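PDB 1O54: SAM-dependent O-methyltransferase, which probably transfers a methyl group from S-adenosyl-L-methionine to N1 of adenosine 58 in tRNA, working as a homotetramer built from two dimers. Local coordinates for residues A[20-25]-A[40-45]; A[26-31]-A[75-80]; A[113-118]-A[177-182]; A[208-213]-A[264-269]. One frame throughout, in Å; residues are numbered along the deposited sequence.

Contact 1 of 4, residues A[20-25]-A[40-45]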
loop_
_atom_site.group_PDB
_atom_site.type_symbol
_atom_site.label_atom_id
_atom_site.label_comp_id
_atom_site.label_asym_id
_atom_site.label_seq_id
_atom_site.Cartn_x
_atom_site.Cartn_y
_atom_site.Cartn_z
ATOM N N LEU A 20 18.681 -9.369 -36.166
ATOM C CA LEU A 20 19.592 -8.344 -35.653
ATOM C C LEU A 20 20.465 -7.826 -36.779
ATOM O O LEU A 20 21.090 -8.601 -37.513
ATOM C CB LEU A 20 20.477 -8.896 -34.540
ATOM C CG LEU A 20 19.693 -9.534 -33.390
ATOM C CD1 LEU A 20 20.643 -10.267 -32.503
ATOM C CD2 LEU A 20 18.914 -8.492 -32.628
ATOM N N LYS A 21 20.480 -6.510 -36.939
ATOM C CA LYS A 21 21.342 -5.892 -37.935
ATOM C C LYS A 21 21.991 -4.615 -37.412
ATOM O O LYS A 21 21.594 -4.088 -36.361
ATOM C CB LYS A 21 20.574 -5.642 -39.225
ATOM C CG LYS A 21 19.422 -4.739 -39.102
ATOM C CD LYS A 21 18.225 -5.279 -39.873
ATOM C CE LYS A 21 16.970 -4.459 -39.558
ATOM N NZ LYS A 21 16.319 -4.812 -38.229
ATOM N N PRO A 22 23.027 -4.162 -38.105
ATOM C CA PRO A 22 23.678 -2.908 -37.758
ATOM C C PRO A 22 22.672 -1.800 -37.492
ATOM O O PRO A 22 21.746 -1.574 -38.272
ATOM C CB PRO A 22 24.559 -2.638 -38.971
ATOM C CG PRO A 22 24.971 -4.002 -39.402
ATOM C CD PRO A 22 23.727 -4.842 -39.223
ATOM N N GLY A 23 22.850 -1.154 -36.342
ATOM C CA GLY A 23 22.027 -0.033 -35.944
ATOM C C GLY A 23 20.834 -0.428 -35.114
ATOM O O GLY A 23 20.152 0.438 -34.584
ATOM N N ASP A 24 20.553 -1.725 -34.989
ATOM C CA ASP A 24 19.445 -2.164 -34.135
ATOM C C ASP A 24 19.806 -1.990 -32.659
ATOM O O ASP A 24 20.948 -2.076 -32.286
ATOM C CB ASP A 24 19.115 -3.646 -34.375
ATOM C CG ASP A 24 18.296 -3.887 -35.646
ATOM O OD1 ASP A 24 17.834 -2.923 -36.297
ATOM O OD2 ASP A 24 18.055 -5.060 -36.047
ATOM N N ARG A 25 18.804 -1.759 -31.828
ATOM C CA ARG A 25 19.006 -1.778 -30.376
ATOM C C ARG A 25 18.841 -3.201 -29.828
ATOM O O ARG A 25 17.945 -3.926 -30.226
ATOM C CB ARG A 25 18.006 -0.833 -29.711
ATOM C CG ARG A 25 18.024 0.552 -30.352
ATOM C CD ARG A 25 17.664 1.684 -29.424
ATOM N NE ARG A 25 18.510 1.687 -28.223
ATOM C CZ ARG A 25 18.461 2.635 -27.292
ATOM N NH1 ARG A 25 17.627 3.670 -27.426
ATOM N NH2 ARG A 25 19.241 2.554 -26.223
ATOM N N LEU A 40 23.696 -1.765 -31.864
ATOM C CA LEU A 40 24.564 -2.717 -32.528
ATOM C C LEU A 40 25.322 -2.041 -33.655
ATOM O O LEU A 40 24.737 -1.469 -34.556
ATOM C CB LEU A 40 23.762 -3.879 -33.107
ATOM C CG LEU A 40 23.322 -4.961 -32.135
ATOM C CD1 LEU A 40 22.624 -6.032 -32.961
ATOM C CD2 LEU A 40 24.533 -5.556 -31.386
ATOM N N GLU A 41 26.632 -2.114 -33.593
ATOM C CA GLU A 41 27.459 -1.610 -34.663
ATOM C C GLU A 41 28.647 -2.546 -34.814
ATOM O O GLU A 41 29.155 -3.091 -33.828
ATOM C CB GLU A 41 27.884 -0.165 -34.376
ATOM C CG GLU A 41 26.737 0.844 -34.190
ATOM C CD GLU A 41 25.874 1.100 -35.442
ATOM O OE1 GLU A 41 26.229 0.657 -36.568
ATOM O OE2 GLU A 41 24.810 1.763 -35.298
ATOM N N LYS A 42 29.059 -2.754 -36.059
ATOM C CA LYS A 42 30.174 -3.645 -36.378
ATOM C C LYS A 42 31.433 -3.158 -35.691
ATOM O O LYS A 42 31.650 -1.958 -35.601
ATOM C CB LYS A 42 30.356 -3.747 -37.905
ATOM C CG LYS A 42 29.316 -4.677 -38.582
ATOM C CD LYS A 42 28.752 -4.142 -39.915
ATOM C CE LYS A 42 29.732 -4.327 -41.058
ATOM N NZ LYS A 42 29.142 -3.981 -42.393
ATOM N N ASP A 43 32.207 -4.088 -35.142
ATOM C CA ASP A 43 33.506 -3.794 -34.517
ATOM C C ASP A 43 33.454 -2.970 -33.230
ATOM O O ASP A 43 34.478 -2.441 -32.792
ATOM C CB ASP A 43 34.455 -3.134 -35.532
ATOM C CG ASP A 43 34.656 -3.985 -36.775
ATOM O OD1 ASP A 43 34.847 -5.220 -36.634
ATOM O OD2 ASP A 43 34.670 -3.501 -37.930
ATOM N N LYS A 44 32.283 -2.875 -32.611
ATOM C CA LYS A 44 32.175 -2.246 -31.299
ATOM C C LYS A 44 32.353 -3.303 -30.212
ATOM O O LYS A 44 31.891 -4.441 -30.351
ATOM C CB LYS A 44 30.826 -1.547 -31.129
ATOM N N LYS A 45 33.041 -2.927 -29.141
ATOM C CA LYS A 45 33.102 -3.757 -27.952
ATOM C C LYS A 45 32.530 -2.992 -26.764
ATOM O O LYS A 45 32.682 -1.771 -26.663
ATOM C CB LYS A 45 34.523 -4.209 -27.676
ATOM C CG LYS A 45 35.155 -4.929 -28.858
ATOM C CD LYS A 45 36.468 -5.577 -28.480
#

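Contact 2 of 4, residues A[26-31]-A[75-80]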
loop_
_atom_site.group_PDB
_atom_site.type_symbol
_atom_site.label_atom_id
_atom_site.label_comp_id
_atom_site.label_asym_id
_atom_site.label_seq_id
_atom_site.Cartn_x
_atom_site.Cartn_y
_atom_site.Cartn_z
ATOM N N VAL A 26 19.740 -3.610 -28.953
ATOM C CA VAL A 26 19.634 -4.898 -28.289
ATOM C C VAL A 26 19.771 -4.686 -26.805
ATOM O O VAL A 26 20.391 -3.708 -26.345
ATOM C CB VAL A 26 20.751 -5.891 -28.716
ATOM C CG1 VAL A 26 20.567 -6.279 -30.141
ATOM C CG2 VAL A 26 22.096 -5.299 -28.490
ATOM N N LEU A 27 19.253 -5.637 -26.069
ATOM C CA LEU A 27 19.377 -5.658 -24.644
ATOM C C LEU A 27 20.106 -6.931 -24.271
ATOM O O LEU A 27 19.633 -8.029 -24.585
ATOM C CB LEU A 27 17.998 -5.652 -24.012
ATOM C CG LEU A 27 17.958 -5.777 -22.503
ATOM C CD1 LEU A 27 18.657 -4.631 -21.857
ATOM C CD2 LEU A 27 16.531 -5.825 -22.074
ATOM N N LEU A 28 21.269 -6.799 -23.635
ATOM C CA LEU A 28 22.034 -7.953 -23.194
ATOM C C LEU A 28 21.811 -8.166 -21.689
ATOM O O LEU A 28 22.086 -7.262 -20.887
ATOM C CB LEU A 28 23.520 -7.757 -23.485
ATOM C CG LEU A 28 23.814 -7.367 -24.934
ATOM C CD1 LEU A 28 25.291 -7.102 -25.162
ATOM C CD2 LEU A 28 23.306 -8.447 -25.902
ATOM N N SER A 29 21.327 -9.347 -21.313
ATOM C CA SER A 29 20.876 -9.591 -19.945
ATOM C C SER A 29 21.696 -10.709 -19.299
ATOM O O SER A 29 21.787 -11.799 -19.847
ATOM C CB SER A 29 19.395 -9.947 -19.979
ATOM O OG SER A 29 18.894 -10.151 -18.678
ATOM N N PHE A 30 22.282 -10.446 -18.124
ATOM C CA PHE A 30 23.203 -11.379 -17.472
ATOM C C PHE A 30 22.661 -12.021 -16.178
ATOM O O PHE A 30 21.699 -11.534 -15.606
ATOM C CB PHE A 30 24.544 -10.661 -17.262
ATOM C CG PHE A 30 25.276 -10.434 -18.553
ATOM C CD1 PHE A 30 25.017 -9.308 -19.320
ATOM C CD2 PHE A 30 26.164 -11.382 -19.037
ATOM C CE1 PHE A 30 25.641 -9.132 -20.546
ATOM C CE2 PHE A 30 26.779 -11.212 -20.257
ATOM C CZ PHE A 30 26.511 -10.073 -21.006
ATOM N N GLU A 31 23.302 -13.116 -15.744
ATOM C CA GLU A 31 22.880 -13.890 -14.552
ATOM C C GLU A 31 22.716 -13.042 -13.283
ATOM O O GLU A 31 21.786 -13.278 -12.500
ATOM C CB GLU A 31 23.850 -15.048 -14.257
ATOM C CG GLU A 31 23.926 -16.153 -15.319
ATOM C CD GLU A 31 24.967 -17.227 -15.000
ATOM O OE1 GLU A 31 26.017 -16.905 -14.379
ATOM O OE2 GLU A 31 24.755 -18.407 -15.377
ATOM N N GLY A 75 25.393 -14.316 -20.801
ATOM C CA GLY A 75 24.265 -13.409 -20.964
ATOM C C GLY A 75 23.371 -13.852 -22.095
ATOM O O GLY A 75 23.694 -14.782 -22.822
ATOM N N TYR A 76 22.246 -13.171 -22.242
ATOM C CA TYR A 76 21.290 -13.449 -23.305
ATOM C C TYR A 76 20.993 -12.196 -24.118
ATOM O O TYR A 76 20.874 -11.102 -23.574
ATOM C CB TYR A 76 20.002 -13.968 -22.674
ATOM C CG TYR A 76 20.160 -15.349 -22.133
ATOM C CD1 TYR A 76 20.459 -15.560 -20.792
ATOM C CD2 TYR A 76 19.998 -16.455 -22.957
ATOM C CE1 TYR A 76 20.581 -16.850 -20.293
ATOM C CE2 TYR A 76 20.133 -17.740 -22.474
ATOM C CZ TYR A 76 20.429 -17.930 -21.136
ATOM O OH TYR A 76 20.547 -19.217 -20.660
ATOM N N ILE A 77 20.801 -12.372 -25.429
ATOM C CA ILE A 77 20.465 -11.267 -26.342
ATOM C C ILE A 77 18.964 -11.160 -26.412
ATOM O O ILE A 77 18.263 -12.164 -26.669
ATOM C CB ILE A 77 21.013 -11.583 -27.767
ATOM C CG1 ILE A 77 22.537 -11.744 -27.755
ATOM C CG2 ILE A 77 20.594 -10.502 -28.760
ATOM C CD1 ILE A 77 23.066 -12.619 -28.916
ATOM N N LEU A 78 18.458 -9.946 -26.171
ATOM C CA LEU A 78 17.032 -9.665 -26.151
ATOM C C LEU A 78 16.746 -8.422 -26.986
ATOM O O LEU A 78 17.639 -7.602 -27.225
ATOM C CB LEU A 78 16.515 -9.456 -24.711
ATOM C CG LEU A 78 16.782 -10.613 -23.727
ATOM C CD1 LEU A 78 16.361 -10.244 -22.342
ATOM C CD2 LEU A 78 16.091 -11.928 -24.145
ATOM N N ILE A 79 15.495 -8.313 -27.413
ATOM C CA ILE A 79 15.015 -7.140 -28.092
ATOM C C ILE A 79 14.402 -6.305 -26.965
ATOM O O ILE A 79 13.518 -6.766 -26.264
ATOM C CB ILE A 79 13.930 -7.470 -29.131
ATOM C CG1 ILE A 79 14.472 -8.394 -30.241
ATOM C CG2 ILE A 79 13.404 -6.174 -29.747
ATOM C CD1 ILE A 79 15.675 -7.893 -30.944
ATOM N N PRO A 80 14.863 -5.089 -26.768
ATOM C CA PRO A 80 14.292 -4.249 -25.709
ATOM C C PRO A 80 12.825 -3.936 -25.941
ATOM O O PRO A 80 12.380 -3.734 -27.087
ATOM C CB PRO A 80 15.106 -2.944 -25.779
ATOM C CG PRO A 80 16.021 -3.072 -26.884
ATOM C CD PRO A 80 15.872 -4.397 -27.550
#

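Contact 3 of 4, residues A[113-118]-A[177-182]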
loop_
_atom_site.group_PDB
_atom_site.type_symbol
_atom_site.label_atom_id
_atom_site.label_comp_id
_atom_site.label_asym_id
_atom_site.label_seq_id
_atom_site.Cartn_x
_atom_site.Cartn_y
_atom_site.Cartn_z
ATOM N N GLY A 113 -7.381 5.090 -34.300
ATOM C CA GLY A 113 -7.940 6.251 -34.981
ATOM C C GLY A 113 -8.142 7.501 -34.137
ATOM O O GLY A 113 -8.539 8.544 -34.667
ATOM N N ASP A 114 -7.927 7.414 -32.836
ATOM C CA ASP A 114 -8.095 8.546 -31.958
ATOM C C ASP A 114 -7.108 9.671 -32.288
ATOM O O ASP A 114 -5.977 9.436 -32.760
ATOM C CB ASP A 114 -7.895 8.199 -30.500
ATOM C CG ASP A 114 -9.112 7.620 -29.824
ATOM O OD1 ASP A 114 -10.213 7.557 -30.450
ATOM O OD2 ASP A 114 -9.001 7.190 -28.638
ATOM N N ARG A 115 -7.588 10.878 -32.069
ATOM C CA ARG A 115 -6.778 12.088 -32.089
ATOM C C ARG A 115 -6.576 12.507 -30.621
ATOM O O ARG A 115 -7.558 12.723 -29.879
ATOM C CB ARG A 115 -7.492 13.197 -32.868
ATOM C CG ARG A 115 -7.567 12.879 -34.373
ATOM C CD ARG A 115 -8.626 13.683 -35.154
ATOM N NE ARG A 115 -8.301 15.110 -35.164
ATOM C CZ ARG A 115 -8.931 16.058 -34.450
ATOM N NH1 ARG A 115 -9.930 15.761 -33.639
ATOM N NH2 ARG A 115 -8.573 17.318 -34.585
ATOM N N ILE A 116 -5.316 12.640 -30.233
ATOM C CA ILE A 116 -4.932 12.820 -28.842
ATOM C C ILE A 116 -3.975 14.019 -28.749
ATOM O O ILE A 116 -3.053 14.118 -29.565
ATOM C CB ILE A 116 -4.152 11.584 -28.353
ATOM C CG1 ILE A 116 -4.972 10.300 -28.501
ATOM C CG2 ILE A 116 -3.672 11.812 -26.909
ATOM C CD1 ILE A 116 -6.182 10.244 -27.685
ATOM N N ILE A 117 -4.169 14.889 -27.767
ATOM C CA ILE A 117 -3.206 15.964 -27.479
ATOM C C ILE A 117 -2.354 15.494 -26.297
ATOM O O ILE A 117 -2.882 14.999 -25.305
ATOM C CB ILE A 117 -3.919 17.293 -27.189
ATOM C CG1 ILE A 117 -4.484 17.874 -28.505
ATOM C CG2 ILE A 117 -3.020 18.302 -26.504
ATOM C CD1 ILE A 117 -5.430 19.011 -28.308
ATOM N N ASP A 118 -1.054 15.718 -26.395
ATOM C CA ASP A 118 -0.100 15.411 -25.326
ATOM C C ASP A 118 0.756 16.650 -25.109
ATOM O O ASP A 118 1.344 17.177 -26.041
ATOM C CB ASP A 118 0.775 14.257 -25.797
ATOM C CG ASP A 118 1.828 13.853 -24.789
ATOM O OD1 ASP A 118 3.005 13.609 -25.198
ATOM O OD2 ASP A 118 1.583 13.783 -23.569
ATOM N N PHE A 177 -4.793 25.181 -28.137
ATOM C CA PHE A 177 -4.460 24.161 -29.100
ATOM C C PHE A 177 -5.122 24.435 -30.444
ATOM O O PHE A 177 -6.210 25.049 -30.506
ATOM C CB PHE A 177 -4.891 22.799 -28.548
ATOM C CG PHE A 177 -4.298 22.500 -27.204
ATOM C CD1 PHE A 177 -5.032 22.660 -26.054
ATOM C CD2 PHE A 177 -2.976 22.091 -27.094
ATOM C CE1 PHE A 177 -4.474 22.404 -24.808
ATOM C CE2 PHE A 177 -2.408 21.874 -25.851
ATOM C CZ PHE A 177 -3.161 22.007 -24.710
ATOM N N ASP A 178 -4.490 23.993 -31.526
ATOM C CA ASP A 178 -5.060 24.174 -32.847
ATOM C C ASP A 178 -6.227 23.227 -33.125
ATOM O O ASP A 178 -7.102 23.545 -33.956
ATOM C CB ASP A 178 -4.015 23.918 -33.925
ATOM C CG ASP A 178 -2.867 24.885 -33.873
ATOM O OD1 ASP A 178 -3.042 26.034 -33.391
ATOM O OD2 ASP A 178 -1.740 24.585 -34.323
ATOM N N GLU A 179 -6.203 22.071 -32.477
ATOM C CA GLU A 179 -7.127 20.989 -32.765
ATOM C C GLU A 179 -8.383 21.153 -31.918
ATOM O O GLU A 179 -8.316 21.571 -30.746
ATOM C CB GLU A 179 -6.509 19.639 -32.461
ATOM C CG GLU A 179 -5.261 19.310 -33.253
ATOM C CD GLU A 179 -4.019 20.076 -32.792
ATOM O OE1 GLU A 179 -3.942 20.514 -31.618
ATOM O OE2 GLU A 179 -3.101 20.201 -33.617
ATOM N N LYS A 180 -9.522 20.785 -32.513
ATOM C CA LYS A 180 -10.778 20.682 -31.811
ATOM C C LYS A 180 -11.310 19.268 -31.900
ATOM O O LYS A 180 -10.924 18.467 -32.760
ATOM C CB LYS A 180 -11.824 21.626 -32.421
ATOM C CG LYS A 180 -11.472 23.085 -32.338
ATOM C CD LYS A 180 -11.531 23.599 -30.919
ATOM C CE LYS A 180 -11.568 25.143 -30.890
ATOM N NZ LYS A 180 -10.606 25.769 -29.928
ATOM N N ASP A 181 -12.216 18.989 -30.987
ATOM C CA ASP A 181 -12.900 17.743 -30.923
ATOM C C ASP A 181 -11.965 16.548 -30.786
ATOM O O ASP A 181 -12.276 15.470 -31.285
ATOM C CB ASP A 181 -13.801 17.593 -32.130
ATOM C CG ASP A 181 -14.960 18.567 -32.094
ATOM O OD1 ASP A 181 -15.217 19.172 -33.126
ATOM O OD2 ASP A 181 -15.625 18.750 -31.058
ATOM N N VAL A 182 -10.849 16.729 -30.073
ATOM C CA VAL A 182 -9.934 15.603 -29.872
ATOM C C VAL A 182 -10.550 14.593 -28.895
ATOM O O VAL A 182 -11.411 14.944 -28.057
ATOM C CB VAL A 182 -8.495 16.022 -29.465
ATOM C CG1 VAL A 182 -7.925 17.018 -30.442
ATOM C CG2 VAL A 182 -8.445 16.522 -28.017
HETATM O O HOH W 1 -11.222 13.348 -32.829
#

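Contact 4 of 4, residues A[208-213]-A[264-269]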
loop_
_atom_site.group_PDB
_atom_site.type_symbol
_atom_site.label_atom_id
_atom_site.label_comp_id
_atom_site.label_asym_id
_atom_site.label_seq_id
_atom_site.Cartn_x
_atom_site.Cartn_y
_atom_site.Cartn_z
ATOM N N ARG A 208 -11.981 12.760 -22.925
ATOM C CA ARG A 208 -11.374 12.416 -21.656
ATOM C C ARG A 208 -10.060 13.157 -21.439
ATOM O O ARG A 208 -9.204 13.277 -22.328
ATOM C CB ARG A 208 -11.134 10.930 -21.593
ATOM C CG ARG A 208 -12.420 10.121 -21.709
ATOM C CD ARG A 208 -12.221 8.607 -21.763
ATOM N NE ARG A 208 -13.532 7.943 -21.563
ATOM C CZ ARG A 208 -14.379 7.687 -22.543
ATOM N NH1 ARG A 208 -14.096 8.040 -23.786
ATOM N NH2 ARG A 208 -15.534 7.098 -22.286
ATOM N N PHE A 209 -9.913 13.643 -20.223
ATOM C CA PHE A 209 -8.788 14.442 -19.777
ATOM C C PHE A 209 -8.030 13.691 -18.676
ATOM O O PHE A 209 -8.655 13.113 -17.783
ATOM C CB PHE A 209 -9.353 15.763 -19.189
ATOM C CG PHE A 209 -8.332 16.597 -18.451
ATOM C CD1 PHE A 209 -8.129 16.456 -17.078
ATOM C CD2 PHE A 209 -7.488 17.444 -19.142
ATOM C CE1 PHE A 209 -7.158 17.205 -16.409
ATOM C CE2 PHE A 209 -6.531 18.221 -18.478
ATOM C CZ PHE A 209 -6.365 18.083 -17.104
ATOM N N ALA A 210 -6.695 13.726 -18.710
ATOM C CA ALA A 210 -5.873 13.261 -17.574
ATOM C C ALA A 210 -4.712 14.192 -17.357
ATOM O O ALA A 210 -4.202 14.778 -18.317
ATOM C CB ALA A 210 -5.393 11.817 -17.770
ATOM N N THR A 211 -4.279 14.326 -16.107
ATOM C CA THR A 211 -3.047 15.041 -15.785
ATOM C C THR A 211 -2.369 14.316 -14.594
ATOM O O THR A 211 -2.977 13.449 -13.928
ATOM C CB THR A 211 -3.336 16.526 -15.518
ATOM O OG1 THR A 211 -2.089 17.284 -15.420
ATOM C CG2 THR A 211 -4.034 16.775 -14.203
ATOM N N VAL A 212 -1.103 14.623 -14.375
ATOM C CA VAL A 212 -0.363 14.064 -13.250
ATOM C C VAL A 212 0.179 15.213 -12.419
ATOM O O VAL A 212 0.562 16.265 -12.973
ATOM C CB VAL A 212 0.777 13.178 -13.712
ATOM C CG1 VAL A 212 0.230 11.873 -14.306
ATOM C CG2 VAL A 212 1.703 13.917 -14.738
ATOM N N CYS A 213 0.160 15.043 -11.098
ATOM C CA CYS A 213 0.637 16.036 -10.153
ATOM C C CYS A 213 1.554 15.330 -9.153
ATOM O O CYS A 213 1.208 14.288 -8.631
ATOM C CB CYS A 213 -0.540 16.672 -9.383
ATOM S SG CYS A 213 -1.623 17.708 -10.372
ATOM N N MET A 264 -2.685 10.906 -10.154
ATOM C CA MET A 264 -3.304 10.967 -11.461
ATOM C C MET A 264 -4.723 11.492 -11.345
ATOM O O MET A 264 -5.513 10.946 -10.559
ATOM C CB MET A 264 -3.348 9.579 -12.056
ATOM C CG MET A 264 -1.972 8.986 -12.219
ATOM S SD MET A 264 -1.933 7.248 -12.719
ATOM C CE MET A 264 -2.322 6.398 -11.142
ATOM N N ILE A 265 -5.060 12.497 -12.141
ATOM C CA ILE A 265 -6.379 13.106 -12.092
ATOM C C ILE A 265 -7.045 12.956 -13.429
ATOM O O ILE A 265 -6.421 13.247 -14.444
ATOM C CB ILE A 265 -6.272 14.603 -11.741
ATOM C CG1 ILE A 265 -5.487 14.833 -10.419
ATOM C CG2 ILE A 265 -7.650 15.221 -11.642
ATOM C CD1 ILE A 265 -5.116 16.273 -10.180
ATOM N N PHE A 266 -8.306 12.517 -13.424
ATOM C CA PHE A 266 -9.065 12.295 -14.652
ATOM C C PHE A 266 -10.364 13.065 -14.602
ATOM O O PHE A 266 -10.920 13.279 -13.531
ATOM C CB PHE A 266 -9.391 10.799 -14.726
ATOM C CG PHE A 266 -8.168 9.909 -14.743
ATOM C CD1 PHE A 266 -7.644 9.435 -13.557
ATOM C CD2 PHE A 266 -7.545 9.575 -15.907
ATOM C CE1 PHE A 266 -6.483 8.623 -13.547
ATOM C CE2 PHE A 266 -6.404 8.753 -15.908
ATOM C CZ PHE A 266 -5.882 8.303 -14.715
ATOM N N ALA A 267 -10.883 13.440 -15.767
ATOM C CA ALA A 267 -12.166 14.104 -15.889
ATOM C C ALA A 267 -12.693 13.893 -17.316
ATOM O O ALA A 267 -11.929 13.599 -18.236
ATOM C CB ALA A 267 -12.017 15.553 -15.581
ATOM N N THR A 268 -14.009 14.010 -17.463
ATOM C CA THR A 268 -14.687 13.882 -18.748
ATOM C C THR A 268 -15.356 15.189 -19.096
ATOM O O THR A 268 -16.112 15.701 -18.279
ATOM C CB THR A 268 -15.726 12.761 -18.624
ATOM O OG1 THR A 268 -15.047 11.503 -18.400
ATOM C CG2 THR A 268 -16.521 12.606 -19.912
ATOM N N LYS A 269 -15.091 15.697 -20.294
ATOM C CA LYS A 269 -15.696 16.925 -20.773
ATOM C C LYS A 269 -17.152 16.741 -21.124
ATOM O O LYS A 269 -17.527 15.813 -21.852
ATOM C CB LYS A 269 -14.957 17.433 -22.006
ATOM C CG LYS A 269 -15.465 18.815 -22.527
ATOM C CD LYS A 269 -15.521 18.863 -23.936
ATOM C CE LYS A 269 -16.234 20.057 -24.513
ATOM N NZ LYS A 269 -15.273 20.893 -25.248
#

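Contact 1 of 4, residues A[20-25]-A[40-45]
Two donors of Lys-21 grip OD2 of Asp-24, the residue whose backbone O takes the amide hydrogen of Leu-40 across the contact. Lys-21 NZ reaches Asp-24 OD2 at 2.8 Å, on its syn lone pair, in a salt bridge, whereas Lys-21 N comes to the same oxygen from well above the carboxylate plane. The carboxylate thus ties together the type II turn that runs from Lys-21 to Asp-24. Gly-23 takes the third place of that turn with phi at 92°, where a side chain would jam against the carbonyl before it. Gly-23 N donates a short hydrogen bond of 2.6 Å to Leu-40 O. Leu-40 N answers with a nearly straight one of 2.8 Å to Asp-24 O. These bonds carry the pairing of strands 25-30 and 35-39, neighbours in the antiparallel sheet of the N-terminal part of the chain, into the loops beyond their ends. Leu-40 turns inward, its CD1 resting 3.9 Å from Leu-20 CB, and Val-58 and Phe-59 pack around it. On the more exposed side, Glu-41 is bent at chi2 (-66°), which brings CD round toward Gly-23, and OE2 lies 3.4 Å from Gly-23 CA. Pro-22 CG meets Lys-42 CD at 3.8 Å.

Contact 2 of 4, residues A[26-31]-A[75-80]
Phe-30 holds CG anti to its own carbonyl carbon (chi1 -71°), and the ring that follows lies over Gly-75 on the facing strand; Leu-28, two residues earlier, has the same first torsion. The strands, 25-30 and 74-78, are the central pair of a four-stranded antiparallel sheet, and segments 26-30 and 75-78 run antiparallel, at 155° between their directions. Leu-27 with Leu-78 and Ser-29 with Tyr-76 are the hydrogen-bonded pairs of this contact, each closed by two N-H...O bonds, the straightest from Leu-27 N to Leu-78 O at 2.8 Å. Between them, Leu-28 CA lies 3.4 Å from Tyr-76 O in a CA-H...O contact. On the face that carries Leu-28 and Phe-30, Leu-28 and Ile-77 lie side by side, Leu-28 CD2 to Ile-77 CG1 at 3.9 Å. The other face, with Leu-27, Ser-29 and Leu-78, receives Arg-233 of the second subunit, and Tyr-76 OH bonds to Arg-272 O of that subunit. On the same face Ser-29 CB rests 3.9 Å from Leu-78 CD1, while its OG turns to Glu-35. An alanine in place of Phe-30 would probably open a gap over Gly-75 and deprive its CA of the aromatic face it rests against. Gly-75 itself fits because it is bare: a CB there would clash with Phe-30 CE2. As it is, Gly-75 CA sits 3.7 Å from the centroid of the Phe-30 ring, 29° off the ring normal, in a CH-pi contact.

Contact 3 of 4, residues A[113-118]-A[177-182]
Arg-115 and Val-182 bring their CA atoms to 5.2 Å where the loop 177-182 swings in to become strand 182-187, which then runs parallel to strand 115-119 in the Rossmann-like sheet of a class I methyltransferase. Arg-115 bends at chi3 (65°), and its guanidinium grips one oxygen end-on with two nitrogens: NH1 lies 3.0 Å and NH2 3.2 Å from Lys-180 O. That carbonyl oxygen lies almost in the guanidinium plane. Near the same plane a water joins the edge, accepting from Arg-115 NH1 at 2.9 Å and standing within bonding distance of Asp-181 O. Deeper in, Ile-117 has CG2 anti to its backbone N, and this methyl sits over the face of Phe-177, 4.0 Å from the ring centroid, as a CH-pi contact. Ile-117 CD1 closes on Val-182 CG1 at 3.8 Å, the two side chains crossing at about a right angle. Phe-177 is further held by an edge-to-face contact with Tyr-143, whose hydroxyl also bonds Glu-179 OE1, and helix 196-202 packs against the same ring. An alanine at Arg-115 would probably leave Lys-180 O without its paired donors and the loop freer to shift beside the strand. Within the two segments the nearby carboxylates stay off the guanidinium: Glu-179 OE2 is 6.3 Å from Arg-115 NH2, while Asp-181 OD1 bonds His-12 of the second subunit. Across this contact the guanidinium pairs with a backbone oxygen, which probably helps to fix the loop's course into the sheet.

Contact 4 of 4, residues A[208-213]-A[264-269]
Strand 263-269 is the antiparallel member of an otherwise mainly parallel methyltransferase core, and this contact is where it pairs with strand 207-213. Phe-209 N bonds Ala-267 O at 2.8 Å, and Ala-267 N returns to Phe-209 O; the next hydrogen-bonded pair is closed by Thr-211 N to Ile-265 O and Ile-265 N to Thr-211 O, both 2.9 Å. Between the pairs, Ala-210 CA approaches Ile-265 O to 3.2 Å as a CA-H...O contact. In class I methyltransferases the seventh strand characteristically enters the sheet this way, wedged between the fifth and the sixth, and here strand 234-245 lies along its far side. Helices cover both faces: 98-107 packs on Met-264 and Phe-266, 216-228 on Cys-213 and Ile-265. On the face of Ala-210 and Phe-266, Ala-210 CB touches Phe-266 CD2 at 3.6 Å, its methyl lying oblique to the ring. On the opposite face Thr-211 and Ile-265 lie side by side. Thr-211 has OG1 anti to its backbone N (chi1 -170°), bonded to Leu-187 O, while Thr-211 CG2 meets Ile-265 CB at 4.0 Å. Beyond it, Cys-213 SG rests 3.8 Å from Ile-265 CD1.

How the contacts relate
Contact 2 lies in the N-terminal sheet and contact 1 in the loops at its edge; they touch directly, Leu-40 CD1 coming to 3.5 Å from Val-26 CG1. Contacts 3 and 4 belong to the mixed sheet of the Rossmann-like methyltransferase fold, with centres about 15 Å apart and no direct touch. The centres of contacts 2 and 4 are about 37 Å apart in one chain, yet the assembly joins them: Arg-208 NH2 of contact 4 bonds Ile-79 O in contact 2 of the second subunit. Toward the predicted S-adenosyl-L-methionine site, Val-212 in contact 4 lies about 4 Å from Asp-188, side chain to side chain, and Phe-177 in contact 3 about 9 Å from Asp-172. Contacts 1 and 2 lie away from that site.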